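Local coordinates for protein alpha-L-rhamnosidase (Aspergillus terreus, PDB 6GSZ) that probably hydrolyses terminal non-reducing alpha-L-rhamnose residues of alpha-L-rhamnosides, as a calcium-binding fungal glycosidase, at residues A[787-792]-A[843-848]; A[839-844]-A[853-858]. All coordinates share one frame; numbering follows the deposited sequence. Where two conformers were deposited one is given.

Interaction 1: residues A[787-792]-A[843-848]; sequences RINIEV and TVVLPG. With CA (calcium ion), chain M.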
# COMPACT_ATOMS: atom_id res chain seq x y z
N ARG A 787 -14.55 -1.01 -19.43
CA ARG A 787 -15.78 -0.26 -19.59
C ARG A 787 -15.88 0.65 -18.37
O ARG A 787 -15.49 0.22 -17.25
CB ARG A 787 -17.02 -1.17 -19.61
CG ARG A 787 -17.06 -2.13 -20.79
CD ARG A 787 -17.39 -1.26 -22.00
NE ARG A 787 -17.50 -2.00 -23.26
CZ ARG A 787 -16.50 -2.15 -24.12
NH1 ARG A 787 -15.30 -1.70 -23.80
NH2 ARG A 787 -16.72 -2.78 -25.27
N ILE A 788 -16.17 1.92 -18.59
CA ILE A 788 -16.11 2.96 -17.61
C ILE A 788 -17.48 3.61 -17.44
O ILE A 788 -18.15 3.90 -18.45
CB ILE A 788 -15.05 4.01 -18.02
CG1 ILE A 788 -13.73 3.31 -18.34
CG2 ILE A 788 -14.90 5.09 -16.96
CD1 ILE A 788 -12.64 4.22 -18.83
N ASN A 789 -17.90 3.88 -16.21
CA ASN A 789 -19.12 4.72 -15.97
C ASN A 789 -18.61 6.13 -15.64
O ASN A 789 -17.65 6.27 -14.86
CB ASN A 789 -20.04 4.05 -14.93
CG ASN A 789 -21.45 4.61 -14.85
OD1 ASN A 789 -22.27 4.41 -15.78
ND2 ASN A 789 -21.80 5.25 -13.73
N ILE A 790 -19.23 7.12 -16.27
CA ILE A 790 -18.90 8.51 -16.07
C ILE A 790 -20.18 9.23 -15.65
O ILE A 790 -21.01 9.58 -16.53
CB ILE A 790 -18.24 9.15 -17.30
CG1 ILE A 790 -17.03 8.33 -17.72
CG2 ILE A 790 -17.87 10.59 -16.97
CD1 ILE A 790 -16.22 8.89 -18.85
N GLU A 791 -20.37 9.36 -14.35
CA GLU A 791 -21.65 9.79 -13.76
C GLU A 791 -21.33 10.83 -12.68
O GLU A 791 -21.39 10.53 -11.49
CB GLU A 791 -22.45 8.56 -13.27
CG GLU A 791 -23.84 8.83 -12.71
CD GLU A 791 -24.66 7.59 -12.35
OE1 GLU A 791 -24.21 6.47 -12.61
OE2 GLU A 791 -25.74 7.69 -11.78
N VAL A 792 -20.99 12.04 -13.12
CA VAL A 792 -20.75 13.15 -12.26
C VAL A 792 -22.05 13.61 -11.60
O VAL A 792 -23.03 13.85 -12.31
CB VAL A 792 -20.10 14.33 -12.99
CG1 VAL A 792 -20.10 15.58 -12.11
CG2 VAL A 792 -18.73 13.97 -13.53
N THR A 843 -20.01 4.79 -20.48
CA THR A 843 -21.36 5.28 -20.42
C THR A 843 -21.33 6.60 -19.64
O THR A 843 -20.94 6.61 -18.47
CB THR A 843 -22.32 4.29 -19.75
OG1 THR A 843 -22.30 3.10 -20.52
CG2 THR A 843 -23.75 4.80 -19.71
N VAL A 844 -21.66 7.69 -20.34
CA VAL A 844 -21.74 8.99 -19.74
C VAL A 844 -23.19 9.21 -19.32
O VAL A 844 -24.10 9.15 -20.17
CB VAL A 844 -21.23 10.07 -20.70
CG1 VAL A 844 -21.35 11.46 -20.09
CG2 VAL A 844 -19.82 9.78 -21.20
N VAL A 845 -23.42 9.45 -18.04
CA VAL A 845 -24.75 9.75 -17.51
C VAL A 845 -24.75 11.23 -17.11
O VAL A 845 -24.10 11.60 -16.12
CB VAL A 845 -25.06 8.85 -16.30
CG1 VAL A 845 -26.44 9.13 -15.73
CG2 VAL A 845 -24.89 7.38 -16.64
N LEU A 846 -25.45 12.06 -17.89
CA LEU A 846 -25.42 13.49 -17.62
C LEU A 846 -26.35 13.78 -16.46
O LEU A 846 -27.34 13.05 -16.27
CB LEU A 846 -25.74 14.26 -18.90
CG LEU A 846 -24.72 14.04 -20.01
CD1 LEU A 846 -25.22 14.60 -21.32
CD2 LEU A 846 -23.38 14.67 -19.69
N PRO A 847 -26.03 14.81 -15.65
CA PRO A 847 -26.77 15.09 -14.44
C PRO A 847 -28.18 15.60 -14.66
O PRO A 847 -28.50 16.12 -15.74
CB PRO A 847 -25.94 16.15 -13.69
CG PRO A 847 -24.95 16.68 -14.68
CD PRO A 847 -24.85 15.67 -15.81
N GLY A 848 -28.99 15.42 -13.61
CA GLY A 848 -30.33 15.95 -13.53
C GLY A 848 -31.39 14.89 -13.80
O GLY A 848 -31.07 13.75 -14.17
CA CA M . -25.81 5.32 -11.26
O HOH W 1 -19.63 1.26 -19.70
O HOH W 2 -21.31 12.47 -16.08
O HOH W 3 -24.82 12.20 -13.52
O HOH W 4 -23.49 4.07 -10.69
O HOH W 5 -24.50 3.78 -12.93
O HOH W 6 -26.68 5.02 -13.75
O HOH W 7 -27.93 6.25 -11.59
O HOH W 8 -27.35 5.47 -9.49
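I790 and V844 pair on the tightly packed face of two parallel strands, 787-790 and 843-845, whose axes run 8° apart. I790 uses both its backbone groups on the same neighbouring strand: its N donates to T843 O (2.8 Å) and its O accepts from V845 N (2.8 Å), while V844 CA-H also leans on that carbonyl. On that face the side chains of I788, I790 and V792 pack on strands 810-819 and 828-836, and V844 on Y863. The other face is looser and wet. There E791 and V845 lie side by side, pointing the same way, with CG of the glutamate 3.8 Å from V845 CB. CG of E791 stands anti to the backbone N (chi1 -177°) and the extended chain carries the carboxylate out to a calcium ion, gripped by OE1 and OE2 at 2.4 Å each; five waters complete its shell. In one of its two conformers, N789 donates through ND2 to the anti lone pair of OE1 (2.9 Å), which lies in the N789 amide plane, a hold that may be only partial. Past V845 the strands part, and water 2 bridges I790 O, V792 N and V845 O. The arrangement is a parallel strand pair in the C-terminal beta-sandwich domain, bearing a largely hydrated surface calcium site.

Interaction 2: residues A[839-844]-A[853-858]; sequences NTRATV and KVDVGS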
# COMPACT_ATOMS: atom_id res chain seq x y z
N ASN A 839 -9.14 1.66 -26.62
CA ASN A 839 -9.51 0.27 -26.35
C ASN A 839 -10.57 0.13 -25.25
O ASN A 839 -10.82 -1.00 -24.80
CB ASN A 839 -8.29 -0.61 -26.06
CG ASN A 839 -8.44 -2.00 -26.64
OD1 ASN A 839 -9.22 -2.19 -27.60
ND2 ASN A 839 -7.71 -2.98 -26.13
N THR A 840 -11.16 1.25 -24.80
CA THR A 840 -12.23 1.22 -23.80
C THR A 840 -13.48 1.91 -24.37
O THR A 840 -13.41 2.63 -25.37
CB THR A 840 -11.81 1.87 -22.48
OG1 THR A 840 -11.75 3.31 -22.60
CG2 THR A 840 -10.49 1.32 -21.98
N ARG A 841 -14.57 1.75 -23.62
CA ARG A 841 -15.82 2.46 -23.89
C ARG A 841 -16.38 2.94 -22.56
O ARG A 841 -16.02 2.39 -21.48
CB ARG A 841 -16.86 1.64 -24.64
CG ARG A 841 -16.42 1.19 -26.03
CD ARG A 841 -17.51 0.56 -26.84
NE ARG A 841 -18.65 1.46 -27.09
CZ ARG A 841 -18.68 2.42 -28.02
NH1 ARG A 841 -17.66 2.62 -28.84
NH2 ARG A 841 -19.77 3.15 -28.18
N ALA A 842 -17.20 3.98 -22.60
CA ALA A 842 -17.79 4.51 -21.40
C ALA A 842 -19.29 4.75 -21.60
O ALA A 842 -19.79 4.90 -22.73
CB ALA A 842 -17.10 5.79 -21.01
N THR A 843 -20.01 4.79 -20.48
CA THR A 843 -21.36 5.28 -20.42
C THR A 843 -21.33 6.60 -19.64
O THR A 843 -20.94 6.61 -18.47
CB THR A 843 -22.32 4.29 -19.75
OG1 THR A 843 -22.30 3.10 -20.52
CG2 THR A 843 -23.75 4.80 -19.71
N VAL A 844 -21.66 7.69 -20.34
CA VAL A 844 -21.74 8.99 -19.74
C VAL A 844 -23.19 9.21 -19.32
O VAL A 844 -24.10 9.15 -20.17
CB VAL A 844 -21.23 10.07 -20.70
CG1 VAL A 844 -21.35 11.46 -20.09
CG2 VAL A 844 -19.82 9.78 -21.20
N LYS A 853 -28.21 9.36 -21.02
CA LYS A 853 -27.17 8.35 -20.95
C LYS A 853 -26.68 8.11 -22.37
O LYS A 853 -27.50 7.97 -23.29
CB LYS A 853 -27.72 7.02 -20.43
CG LYS A 853 -28.05 6.98 -18.94
CD LYS A 853 -28.32 5.58 -18.42
CE LYS A 853 -27.49 4.50 -19.09
NZ LYS A 853 -27.59 3.20 -18.37
N VAL A 854 -25.36 8.08 -22.54
CA VAL A 854 -24.69 8.08 -23.83
C VAL A 854 -23.55 7.06 -23.79
O VAL A 854 -22.70 7.16 -22.91
CB VAL A 854 -24.11 9.48 -24.12
CG1 VAL A 854 -23.52 9.56 -25.50
CG2 VAL A 854 -25.13 10.57 -23.89
N ASP A 855 -23.49 6.14 -24.76
CA ASP A 855 -22.38 5.18 -24.93
C ASP A 855 -21.34 5.89 -25.81
O ASP A 855 -21.70 6.39 -26.89
CB ASP A 855 -22.89 3.88 -25.58
CG ASP A 855 -21.89 2.76 -25.88
OD1 ASP A 855 -20.80 2.75 -25.28
OD2 ASP A 855 -22.22 1.84 -26.74
N VAL A 856 -20.08 5.87 -25.41
CA VAL A 856 -19.03 6.46 -26.19
C VAL A 856 -17.82 5.53 -26.24
O VAL A 856 -17.61 4.79 -25.28
CB VAL A 856 -18.59 7.83 -25.63
CG1 VAL A 856 -19.68 8.84 -25.66
CG2 VAL A 856 -18.02 7.76 -24.23
N GLY A 857 -17.01 5.71 -27.30
CA GLY A 857 -15.71 5.10 -27.40
C GLY A 857 -14.60 6.07 -27.01
O GLY A 857 -14.84 7.11 -26.36
N SER A 858 -13.37 5.69 -27.34
CA SER A 858 -12.21 6.47 -26.90
C SER A 858 -12.23 7.89 -27.48
O SER A 858 -12.90 8.18 -28.51
CB SER A 858 -10.90 5.79 -27.28
OG SER A 858 -10.69 5.80 -28.70
O HOH W 9 -12.97 2.88 -28.01
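R841 and D855 cross at about a right angle on one face of an antiparallel hairpin, their guanidinium and carboxylate planes 88° apart. The carboxylate comes to the edge of the guanidinium, where NE makes a salt bridge to OD1 at 3.1 Å; as a hydrogen bond it is weak, bent to 135°. A bend at chi3 (60°) sets the direction of NE, and the guanidinium beyond it lies against the backbone of the partner strand, with V856 C over one face, offset toward the rim, and R841 NH1 3.5 Å from G857 CA. Farther along this face T843 CG2 meets the aliphatic part of K853 obliquely, at CE (3.8 Å). The opposite face is apolar: V856 CG2, set between its own backbone N and carbonyl carbon, reaches A842 CB (3.9 Å) and V844 CG2 (4.1 Å). Between the faces, A842 with V856 and V844 with V854 are hydrogen-bonded pairs, each joined by two N-H...O bonds, with T843 and D855 the non-hydrogen-bonded pair between them. At the open end of the hairpin, away from its turn, water 9 links T840 O to S858 N. The apolar face lies on strands 828-836 and 859-868, through V836, L832, H861 and Y863, while strand 787-790 flanks 841-845 on its other edge.

Overall arrangement
Both interactions belong to one four-stranded mixed sheet of the C-terminal domain, ordered 778-780, 787-790, 841-845, 853-856, and their centres lie about 9 Å apart. Strand 841-845 is common to both, pairing in parallel with 787-790 in interaction 1 and antiparallel with 853-856 in interaction 2; T843 and V844 serve in each. Along the chain 787-792 comes first, about fifty residues before 843-848, and strands 800-807, 810-819 and 828-836 of the second, five-stranded sheet lie between; the hairpin 841-856 then follows directly. I790 CD1 touches A842 CB (3.9 Å), so the apolar layers of the two contacts join. The sheet thus turns one continuous apolar side to its partner sheet, while calcium and glycan lie beside its other side.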